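Local coordinates for protein tRNA dimethylallyltransferase (Bacillus halodurans, PDB 3EXA) that probably transfers a dimethylallyl group from dimethylallyl diphosphate to the adenine at position 37 of tRNAs that read codons beginning with uridine, at residues 2-10 against 89-99; 223-233 against 243-251. All coordinates share one frame; numbering follows the deposited sequence.

Interaction 1 of 2, residues 2-10 against 89-99; sequences KEKLVAIVG and HERGRLPFLVG
Val6 lies over one face of the Phe96 ring, its CB 4.0 Å from the ring centroid and displaced toward the rim. The two side chains run side by side and point the same way, as expected of bridge partners on parallel strands. Because CG1 of Val6 stands anti to the backbone N (chi1 178°), it rests against Phe96 CE1, while the other branch, CG2, meets Leu94 CD2 at 3.7 Å. A beta-branched residue suits this place, since each methyl serves a different neighbour. Ile8, farther along the same face, reaches the edge of the Phe96 ring with CD1 and touches Val98 CG2 with the same methyl. Helix 16-25 covers this apolar face, with Leu23 against Phe96 and Ser20 against Ile8.

Strands 4-9 and 94-98 are neighbours in the parallel sheet of a P-loop NTPase-like fold; the first runs straight into Gly10, which opens the predicted ATP-binding loop. Their ladder goes from Val6 N to Pro95 O, Leu97 N to Val6 O (2.8 Å), Ile8 N to Leu97 O, and Gly99 N to Ile8 O. Proline lacks an N-H but can still accept through its carbonyl. On the other face, Leu5 brings CD1 to 4.2 Å from Leu97 CB, and Ala7, the bridge partner of Leu97, lies beside it, CB to CB 4.4 Å.

Near the N-terminal part of strand 4-9, His89, in the last turn of helix 74-90, donates from NE2 to Lys4 O (2.7 Å), almost in its own ring plane and onto a carbonyl lone pair. Glu3 crosses this imidazole obliquely, and its OE2 bonds Thr86 of the same helix.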
loop_
_atom_site.group_PDB
_atom_site.type_symbol
_atom_site.label_atom_id
_atom_site.label_comp_id
_atom_site.label_asym_id
_atom_site.label_seq_id
_atom_site.Cartn_x
_atom_site.Cartn_y
_atom_site.Cartn_z
ATOM N N LYS A 2 -20.126 0.642 -28.174
ATOM C CA LYS A 2 -19.708 -0.108 -26.956
ATOM C C LYS A 2 -19.999 -1.598 -27.080
ATOM O O LYS A 2 -20.907 -2.003 -27.807
ATOM C CB LYS A 2 -20.455 0.400 -25.719
ATOM C CG LYS A 2 -20.309 1.873 -25.396
ATOM C CD LYS A 2 -21.088 2.192 -24.121
ATOM C CE LYS A 2 -21.002 3.666 -23.755
ATOM N NZ LYS A 2 -21.631 4.521 -24.806
ATOM N N GLU A 3 -19.211 -2.408 -26.376
ATOM C CA GLU A 3 -19.418 -3.855 -26.335
ATOM C C GLU A 3 -20.747 -4.097 -25.612
ATOM O O GLU A 3 -21.025 -3.479 -24.580
ATOM C CB GLU A 3 -18.305 -4.546 -25.538
ATOM C CG GLU A 3 -17.003 -4.804 -26.280
ATOM C CD GLU A 3 -15.934 -5.414 -25.382
ATOM O OE1 GLU A 3 -16.271 -6.286 -24.554
ATOM O OE2 GLU A 3 -14.750 -5.033 -25.505
ATOM N N LYS A 4 -21.548 -5.010 -26.156
ATOM C CA LYS A 4 -22.854 -5.358 -25.602
ATOM C C LYS A 4 -22.742 -6.460 -24.555
ATOM O O LYS A 4 -21.997 -7.420 -24.737
ATOM C CB LYS A 4 -23.789 -5.832 -26.713
ATOM C CG LYS A 4 -24.122 -4.784 -27.750
ATOM C CD LYS A 4 -25.014 -5.372 -28.828
ATOM C CE LYS A 4 -25.276 -4.358 -29.929
ATOM N NZ LYS A 4 -26.010 -4.949 -31.088
ATOM N N LEU A 5 -23.499 -6.324 -23.469
ATOM C CA LEU A 5 -23.476 -7.313 -22.397
ATOM C C LEU A 5 -24.837 -7.492 -21.742
ATOM O O LEU A 5 -25.421 -6.536 -21.230
ATOM C CB LEU A 5 -22.465 -6.902 -21.336
ATOM C CG LEU A 5 -22.449 -7.701 -20.040
ATOM C CD1 LEU A 5 -22.316 -9.192 -20.319
ATOM C CD2 LEU A 5 -21.294 -7.200 -19.198
ATOM N N VAL A 6 -25.344 -8.722 -21.757
ATOM C CA VAL A 6 -26.631 -9.008 -21.132
ATOM C C VAL A 6 -26.384 -9.644 -19.768
ATOM O O VAL A 6 -25.596 -10.580 -19.659
ATOM C CB VAL A 6 -27.485 -9.993 -21.976
ATOM C CG1 VAL A 6 -28.792 -10.292 -21.242
ATOM C CG2 VAL A 6 -27.779 -9.405 -23.356
ATOM N N ALA A 7 -27.037 -9.131 -18.726
ATOM C CA ALA A 7 -26.875 -9.707 -17.394
ATOM C C ALA A 7 -28.212 -10.228 -16.887
ATOM O O ALA A 7 -29.233 -9.551 -17.000
ATOM C CB ALA A 7 -26.315 -8.676 -16.426
ATOM N N ILE A 8 -28.203 -11.449 -16.362
ATOM C CA ILE A 8 -29.399 -12.067 -15.814
ATOM C C ILE A 8 -29.079 -12.335 -14.355
ATOM O O ILE A 8 -28.252 -13.181 -14.032
ATOM C CB ILE A 8 -29.732 -13.397 -16.516
ATOM C CG1 ILE A 8 -29.901 -13.166 -18.012
ATOM C CG2 ILE A 8 -31.006 -13.995 -15.927
ATOM C CD1 ILE A 8 -30.121 -14.431 -18.797
ATOM N N VAL A 9 -29.734 -11.589 -13.477
ATOM C CA VAL A 9 -29.509 -11.698 -12.049
ATOM C C VAL A 9 -30.797 -12.112 -11.348
ATOM O O VAL A 9 -31.875 -12.043 -11.933
ATOM C CB VAL A 9 -29.090 -10.354 -11.501
ATOM C CG1 VAL A 9 -27.899 -9.823 -12.300
ATOM C CG2 VAL A 9 -30.268 -9.390 -11.608
ATOM N N GLY A 10 -30.677 -12.507 -10.085
ATOM C CA GLY A 10 -31.833 -12.930 -9.316
ATOM C C GLY A 10 -31.410 -13.978 -8.301
ATOM O O GLY A 10 -30.318 -14.528 -8.415
ATOM N N HIS A 89 -17.158 -11.393 -28.196
ATOM C CA HIS A 89 -17.535 -10.427 -29.227
ATOM C C HIS A 89 -16.717 -10.642 -30.485
ATOM O O HIS A 89 -17.185 -10.365 -31.584
ATOM C CB HIS A 89 -17.344 -8.999 -28.734
ATOM C CG HIS A 89 -18.550 -8.449 -28.047
ATOM N ND1 HIS A 89 -19.727 -8.190 -28.709
ATOM C CD2 HIS A 89 -18.772 -8.155 -26.744
ATOM C CE1 HIS A 89 -20.632 -7.761 -27.840
ATOM N NE2 HIS A 89 -20.078 -7.732 -26.646
ATOM N N GLU A 90 -15.494 -11.135 -30.310
ATOM C CA GLU A 90 -14.602 -11.416 -31.429
ATOM C C GLU A 90 -15.182 -12.563 -32.261
ATOM O O GLU A 90 -14.893 -12.677 -33.451
ATOM C CB GLU A 90 -13.216 -11.823 -30.923
ATOM C CG GLU A 90 -12.546 -10.825 -29.990
ATOM C CD GLU A 90 -11.625 -9.864 -30.703
ATOM O OE1 GLU A 90 -11.065 -8.973 -30.027
ATOM O OE2 GLU A 90 -11.454 -9.998 -31.937
ATOM N N ARG A 91 -15.982 -13.419 -31.625
ATOM C CA ARG A 91 -16.606 -14.551 -32.308
ATOM C C ARG A 91 -17.935 -14.154 -32.916
ATOM O O ARG A 91 -18.570 -14.951 -33.600
ATOM C CB ARG A 91 -16.850 -15.714 -31.342
ATOM C CG ARG A 91 -15.640 -16.576 -31.054
ATOM C CD ARG A 91 -16.023 -17.764 -30.176
ATOM N NE ARG A 91 -16.266 -17.412 -28.775
ATOM C CZ ARG A 91 -15.314 -17.087 -27.901
ATOM N NH1 ARG A 91 -14.045 -17.060 -28.278
ATOM N NH2 ARG A 91 -15.624 -16.808 -26.640
ATOM N N GLY A 92 -18.358 -12.921 -32.651
ATOM C CA GLY A 92 -19.622 -12.434 -33.177
ATOM C C GLY A 92 -20.809 -12.939 -32.376
ATOM O O GLY A 92 -21.919 -13.034 -32.893
ATOM N N ARG A 93 -20.563 -13.260 -31.110
ATOM C CA ARG A 93 -21.587 -13.766 -30.210
ATOM C C ARG A 93 -21.901 -12.724 -29.152
ATOM O O ARG A 93 -21.130 -11.784 -28.942
ATOM C CB ARG A 93 -21.082 -15.019 -29.503
ATOM C CG ARG A 93 -20.581 -16.098 -30.420
ATOM C CD ARG A 93 -21.725 -16.916 -30.931
ATOM N NE ARG A 93 -21.262 -18.097 -31.643
ATOM C CZ ARG A 93 -20.620 -19.112 -31.073
ATOM N NH1 ARG A 93 -20.360 -19.089 -29.775
ATOM N NH2 ARG A 93 -20.252 -20.162 -31.799
ATOM N N LEU A 94 -23.023 -12.916 -28.467
ATOM C CA LEU A 94 -23.440 -12.004 -27.411
ATOM C C LEU A 94 -23.134 -12.592 -26.031
ATOM O O LEU A 94 -23.656 -13.650 -25.665
ATOM C CB LEU A 94 -24.936 -11.719 -27.536
ATOM C CG LEU A 94 -25.554 -10.886 -26.419
ATOM C CD1 LEU A 94 -24.881 -9.524 -26.355
ATOM C CD2 LEU A 94 -27.032 -10.744 -26.676
ATOM N N PRO A 95 -22.283 -11.911 -25.247
ATOM C CA PRO A 95 -21.920 -12.382 -23.908
ATOM C C PRO A 95 -23.022 -12.214 -22.866
ATOM O O PRO A 95 -23.629 -11.149 -22.742
ATOM C CB PRO A 95 -20.686 -11.550 -23.580
ATOM C CG PRO A 95 -21.013 -10.249 -24.218
ATOM C CD PRO A 95 -21.548 -10.680 -25.575
ATOM N N PHE A 96 -23.251 -13.288 -22.117
ATOM C CA PHE A 96 -24.265 -13.356 -21.068
ATOM C C PHE A 96 -23.632 -13.580 -19.681
ATOM O O PHE A 96 -22.931 -14.569 -19.463
ATOM C CB PHE A 96 -25.229 -14.520 -21.373
ATOM C CG PHE A 96 -26.385 -14.161 -22.280
ATOM C CD1 PHE A 96 -27.626 -13.820 -21.742
ATOM C CD2 PHE A 96 -26.241 -14.186 -23.664
ATOM C CE1 PHE A 96 -28.714 -13.503 -22.567
ATOM C CE2 PHE A 96 -27.322 -13.872 -24.497
ATOM C CZ PHE A 96 -28.565 -13.531 -23.943
ATOM N N LEU A 97 -23.871 -12.654 -18.756
ATOM C CA LEU A 97 -23.369 -12.780 -17.395
ATOM C C LEU A 97 -24.575 -13.250 -16.590
ATOM O O LEU A 97 -25.523 -12.481 -16.359
ATOM C CB LEU A 97 -22.864 -11.434 -16.862
ATOM C CG LEU A 97 -22.201 -11.416 -15.475
ATOM C CD1 LEU A 97 -20.978 -12.302 -15.461
ATOM C CD2 LEU A 97 -21.809 -10.003 -15.124
ATOM N N VAL A 98 -24.525 -14.518 -16.178
ATOM C CA VAL A 98 -25.621 -15.163 -15.446
ATOM C C VAL A 98 -25.345 -15.560 -14.002
ATOM O O VAL A 98 -24.276 -16.077 -13.678
ATOM C CB VAL A 98 -26.110 -16.439 -16.202
ATOM C CG1 VAL A 98 -27.295 -17.073 -15.466
ATOM C CG2 VAL A 98 -26.515 -16.074 -17.605
ATOM N N GLY A 99 -26.341 -15.314 -13.152
ATOM C CA GLY A 99 -26.258 -15.648 -11.745
ATOM C C GLY A 99 -25.173 -14.879 -11.037
ATOM O O GLY A 99 -24.753 -13.821 -11.508
#

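Interaction 2 of 2, residues 223-233 against 243-251; sequences EAKKLYDRGIR and YKEMYDYLD
A helix-helix packing joins helix 220-229 to the short helix 244-251; the axes of residues 223-229 and 244-251 cross at -68° and come within 9.8 Å. Ala224 faces the second helix: its CB meets CB of Met246, a selenomethionine, at 3.7 Å, and a side chain this small lets the backbones approach. Tyr228 and Tyr247 form a T-shaped pair. The edge of Tyr228 points at the face of Tyr247, CD1 sitting over the ring centre, with the planes 83° apart. One face of the Tyr228 ring is covered by Leu250, whose CB makes a CH-pi contact 3.8 Å from the centroid.

Helix 220-229 ends in a Schellman motif, with Gly231 supplying the positive phi, and the next two residues pass the side chains of helix 244-251. Ile232 O comes to the edge of the Tyr247 ring, where the phenol OH donates to it at 2.7 Å. Arg233 meets Asp251 with guanidinium and carboxylate nearly coplanar: NH1 forms a salt bridge to OD1 (2.6 Å), though the hydrogen bond within it is weak, bent to 116°. Tyr228 OH also approaches Asp251 OD2, but the modelled 2.4 Å is doubtfully short.

Tyr243, the N-cap residue of helix 244-251, lies within a region that probably contacts tRNA. Its OH donates to Glu223 OE1 (2.7 Å) from above the carboxylate plane, while the backbone N-H groups of Ile45 and Gly46 bind the same carboxylate, probably stabilising its negative charge.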
loop_
_atom_site.group_PDB
_atom_site.type_symbol
_atom_site.label_atom_id
_atom_site.label_comp_id
_atom_site.label_asym_id
_atom_site.label_seq_id
_atom_site.Cartn_x
_atom_site.Cartn_y
_atom_site.Cartn_z
ATOM N N GLU A 223 -20.397 -35.639 -0.678
ATOM C CA GLU A 223 -19.588 -34.620 -1.327
ATOM C C GLU A 223 -18.805 -33.821 -0.297
ATOM O O GLU A 223 -17.644 -33.485 -0.526
ATOM C CB GLU A 223 -20.475 -33.681 -2.159
ATOM C CG GLU A 223 -19.688 -32.654 -2.966
ATOM C CD GLU A 223 -20.569 -31.717 -3.770
ATOM O OE1 GLU A 223 -21.359 -30.959 -3.166
ATOM O OE2 GLU A 223 -20.474 -31.735 -5.015
ATOM N N ALA A 224 -19.435 -33.518 0.834
ATOM C CA ALA A 224 -18.774 -32.766 1.906
ATOM C C ALA A 224 -17.708 -33.656 2.537
ATOM O O ALA A 224 -16.570 -33.230 2.725
ATOM C CB ALA A 224 -19.802 -32.332 2.970
ATOM N N LYS A 225 -18.073 -34.896 2.856
ATOM C CA LYS A 225 -17.123 -35.829 3.461
ATOM C C LYS A 225 -15.850 -35.997 2.654
ATOM O O LYS A 225 -14.773 -36.181 3.223
ATOM C CB LYS A 225 -17.760 -37.204 3.683
ATOM C CG LYS A 225 -18.827 -37.232 4.761
ATOM C CD LYS A 225 -19.441 -38.620 4.909
ATOM C CE LYS A 225 -18.430 -39.655 5.356
ATOM N NZ LYS A 225 -19.040 -41.011 5.299
ATOM N N LYS A 226 -15.951 -35.947 1.333
ATOM C CA LYS A 226 -14.752 -36.097 0.515
ATOM C C LYS A 226 -13.829 -34.886 0.693
ATOM O O LYS A 226 -12.623 -35.047 0.851
ATOM C CB LYS A 226 -15.130 -36.281 -0.957
ATOM C CG LYS A 226 -15.912 -37.562 -1.242
ATOM C CD LYS A 226 -16.244 -37.688 -2.726
ATOM C CE LYS A 226 -16.992 -38.980 -3.030
ATOM N NZ LYS A 226 -17.382 -39.086 -4.467
ATOM N N LEU A 227 -14.389 -33.679 0.680
ATOM C CA LEU A 227 -13.582 -32.478 0.865
ATOM C C LEU A 227 -13.022 -32.441 2.280
ATOM O O LEU A 227 -11.903 -31.982 2.515
ATOM C CB LEU A 227 -14.424 -31.231 0.637
ATOM C CG LEU A 227 -14.930 -31.051 -0.796
ATOM C CD1 LEU A 227 -15.881 -29.875 -0.834
ATOM C CD2 LEU A 227 -13.756 -30.826 -1.746
ATOM N N TYR A 228 -13.819 -32.927 3.220
ATOM C CA TYR A 228 -13.456 -32.961 4.629
ATOM C C TYR A 228 -12.324 -33.959 4.833
ATOM O O TYR A 228 -11.320 -33.670 5.487
ATOM C CB TYR A 228 -14.676 -33.407 5.436
ATOM C CG TYR A 228 -14.580 -33.171 6.921
ATOM C CD1 TYR A 228 -14.920 -31.931 7.470
ATOM C CD2 TYR A 228 -14.206 -34.200 7.783
ATOM C CE1 TYR A 228 -14.901 -31.724 8.850
ATOM C CE2 TYR A 228 -14.180 -34.012 9.160
ATOM C CZ TYR A 228 -14.530 -32.773 9.691
ATOM O OH TYR A 228 -14.516 -32.589 11.052
ATOM N N ASP A 229 -12.502 -35.138 4.253
ATOM C CA ASP A 229 -11.516 -36.199 4.363
ATOM C C ASP A 229 -10.186 -35.845 3.721
ATOM O O ASP A 229 -9.143 -36.305 4.175
ATOM C CB ASP A 229 -12.056 -37.480 3.734
ATOM C CG ASP A 229 -11.835 -38.693 4.606
ATOM O OD1 ASP A 229 -12.131 -39.815 4.140
ATOM O OD2 ASP A 229 -11.372 -38.529 5.757
ATOM N N ARG A 230 -10.199 -35.046 2.660
ATOM C CA ARG A 230 -8.930 -34.706 2.041
ATOM C C ARG A 230 -8.232 -33.616 2.829
ATOM O O ARG A 230 -7.121 -33.213 2.493
ATOM C CB ARG A 230 -9.109 -34.291 0.575
ATOM C CG ARG A 230 -10.035 -33.124 0.343
ATOM C CD ARG A 230 -9.957 -32.637 -1.102
ATOM N NE ARG A 230 -8.668 -32.017 -1.420
ATOM C CZ ARG A 230 -8.416 -31.369 -2.554
ATOM N NH1 ARG A 230 -9.364 -31.260 -3.473
ATOM N NH2 ARG A 230 -7.225 -30.826 -2.768
ATOM N N GLY A 231 -8.884 -33.143 3.887
ATOM C CA GLY A 231 -8.281 -32.116 4.720
ATOM C C GLY A 231 -8.561 -30.661 4.383
ATOM O O GLY A 231 -7.845 -29.787 4.858
ATOM N N ILE A 232 -9.587 -30.387 3.576
ATOM C CA ILE A 232 -9.931 -29.004 3.209
ATOM C C ILE A 232 -10.652 -28.315 4.385
ATOM O O ILE A 232 -11.674 -28.804 4.871
ATOM C CB ILE A 232 -10.870 -28.962 1.964
ATOM C CG1 ILE A 232 -10.172 -29.552 0.729
ATOM C CG2 ILE A 232 -11.282 -27.544 1.671
ATOM C CD1 ILE A 232 -8.900 -28.833 0.322
ATOM N N ARG A 233 -10.134 -27.180 4.847
ATOM C CA ARG A 233 -10.782 -26.493 5.959
ATOM C C ARG A 233 -10.435 -25.024 5.983
ATOM O O ARG A 233 -9.346 -24.626 5.570
ATOM C CB ARG A 233 -10.385 -27.147 7.294
ATOM C CG ARG A 233 -11.084 -26.571 8.538
ATOM C CD ARG A 233 -10.563 -27.234 9.823
ATOM N NE ARG A 233 -11.630 -27.896 10.564
ATOM C CZ ARG A 233 -12.646 -27.250 11.127
ATOM N NH1 ARG A 233 -13.583 -27.918 11.776
ATOM N NH2 ARG A 233 -12.710 -25.927 11.055
ATOM N N TYR A 243 -21.796 -25.814 2.425
ATOM C CA TYR A 243 -20.807 -26.837 2.797
ATOM C C TYR A 243 -20.445 -26.647 4.274
ATOM O O TYR A 243 -20.036 -27.587 4.948
ATOM C CB TYR A 243 -19.512 -26.745 1.955
ATOM C CG TYR A 243 -19.656 -27.188 0.510
ATOM C CD1 TYR A 243 -20.137 -26.311 -0.452
ATOM C CD2 TYR A 243 -19.401 -28.507 0.130
ATOM C CE1 TYR A 243 -20.380 -26.724 -1.758
ATOM C CE2 TYR A 243 -19.638 -28.944 -1.177
ATOM C CZ TYR A 243 -20.137 -28.040 -2.115
ATOM O OH TYR A 243 -20.446 -28.449 -3.393
ATOM N N LYS A 244 -20.596 -25.422 4.771
ATOM C CA LYS A 244 -20.271 -25.146 6.161
ATOM C C LYS A 244 -21.234 -25.864 7.111
ATOM O O LYS A 244 -20.816 -26.371 8.140
ATOM C CB LYS A 244 -20.258 -23.631 6.435
ATOM C CG LYS A 244 -21.608 -22.959 6.480
ATOM C CD LYS A 244 -21.502 -21.463 6.800
ATOM C CE LYS A 244 -22.872 -20.805 6.573
ATOM N NZ LYS A 244 -22.933 -19.346 6.879
ATOM N N GLU A 245 -22.511 -25.944 6.759
ATOM C CA GLU A 245 -23.459 -26.623 7.626
ATOM C C GLU A 245 -23.073 -28.086 7.800
ATOM O O GLU A 245 -23.120 -28.629 8.909
ATOM C CB GLU A 245 -24.866 -26.533 7.063
ATOM C CG GLU A 245 -25.397 -25.113 6.959
ATOM C CD GLU A 245 -24.941 -24.380 5.714
ATOM O OE1 GLU A 245 -24.464 -25.034 4.751
ATOM O OE2 GLU A 245 -25.085 -23.136 5.688
HETATM N N MSE A 246 -22.686 -28.732 6.710
HETATM C CA MSE A 246 -22.281 -30.124 6.797
HETATM C C MSE A 246 -21.008 -30.239 7.646
HETATM O O MSE A 246 -20.850 -31.185 8.416
HETATM C CB MSE A 246 -22.058 -30.706 5.398
HETATM C CG MSE A 246 -23.334 -30.817 4.574
HETATM SE SE MSE A 246 -24.758 -31.845 5.458
HETATM C CE MSE A 246 -25.981 -30.376 5.851
ATOM N N TYR A 247 -20.104 -29.273 7.529
ATOM C CA TYR A 247 -18.885 -29.328 8.321
ATOM C C TYR A 247 -19.175 -29.296 9.829
ATOM O O TYR A 247 -18.513 -29.986 10.607
ATOM C CB TYR A 247 -17.930 -28.202 7.926
ATOM C CG TYR A 247 -16.943 -28.588 6.843
ATOM C CD1 TYR A 247 -15.596 -28.261 6.970
ATOM C CD2 TYR A 247 -17.347 -29.274 5.694
ATOM C CE1 TYR A 247 -14.666 -28.601 5.992
ATOM C CE2 TYR A 247 -16.415 -29.616 4.699
ATOM C CZ TYR A 247 -15.072 -29.270 4.866
ATOM O OH TYR A 247 -14.119 -29.594 3.923
ATOM N N ASP A 248 -20.151 -28.504 10.260
ATOM C CA ASP A 248 -20.485 -28.500 11.685
ATOM C C ASP A 248 -20.967 -29.896 12.066
ATOM O O ASP A 248 -20.638 -30.403 13.137
ATOM C CB ASP A 248 -21.582 -27.480 11.999
ATOM C CG ASP A 248 -21.058 -26.065 12.039
ATOM O OD1 ASP A 248 -20.152 -25.773 12.852
ATOM O OD2 ASP A 248 -21.550 -25.234 11.255
ATOM N N TYR A 249 -21.761 -30.512 11.193
ATOM C CA TYR A 249 -22.257 -31.863 11.449
ATOM C C TYR A 249 -21.080 -32.837 11.556
ATOM O O TYR A 249 -20.985 -33.611 12.509
ATOM C CB TYR A 249 -23.195 -32.329 10.324
ATOM C CG TYR A 249 -23.366 -33.837 10.284
ATOM C CD1 TYR A 249 -24.019 -34.511 11.319
ATOM C CD2 TYR A 249 -22.834 -34.597 9.233
ATOM C CE1 TYR A 249 -24.137 -35.900 11.317
ATOM C CE2 TYR A 249 -22.945 -35.990 9.222
ATOM C CZ TYR A 249 -23.599 -36.631 10.271
ATOM O OH TYR A 249 -23.717 -37.998 10.296
ATOM N N LEU A 250 -20.192 -32.790 10.566
ATOM C CA LEU A 250 -19.020 -33.662 10.530
ATOM C C LEU A 250 -18.121 -33.455 11.754
ATOM O O LEU A 250 -17.465 -34.387 12.208
ATOM C CB LEU A 250 -18.234 -33.408 9.237
ATOM C CG LEU A 250 -18.373 -34.350 8.037
ATOM C CD1 LEU A 250 -19.667 -35.130 8.070
ATOM C CD2 LEU A 250 -18.252 -33.521 6.765
ATOM N N ASP A 251 -18.093 -32.226 12.269
ATOM C CA ASP A 251 -17.310 -31.881 13.451
ATOM C C ASP A 251 -18.040 -32.407 14.677
ATOM O O ASP A 251 -17.467 -32.480 15.761
ATOM C CB ASP A 251 -17.170 -30.363 13.600
ATOM C CG ASP A 251 -16.074 -29.777 12.732
ATOM O OD1 ASP A 251 -15.990 -28.528 12.665
ATOM O OD2 ASP A 251 -15.294 -30.552 12.130
#

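From the N terminus, strand 4-9 is laid down first and leads into the predicted ATP-binding loop. Interaction 1 closes a long loop: after 78 intervening residues the chain comes back at His89, near the end of helix 74-90, and continues into strand 94-98, with helix 16-25 and strand 29-33 formed in between. Interaction 2 opens only after this closure and spans just nine residues, none of them helix or strand. The two are therefore in series, neither nested nor crossed. The centres of interactions 1 and 2 are about 35 Å apart, on opposite sides of the chain's centre. Interaction 1 joins neighbouring strands of the parallel sheet, whereas interaction 2 joins two consecutive helices away from it.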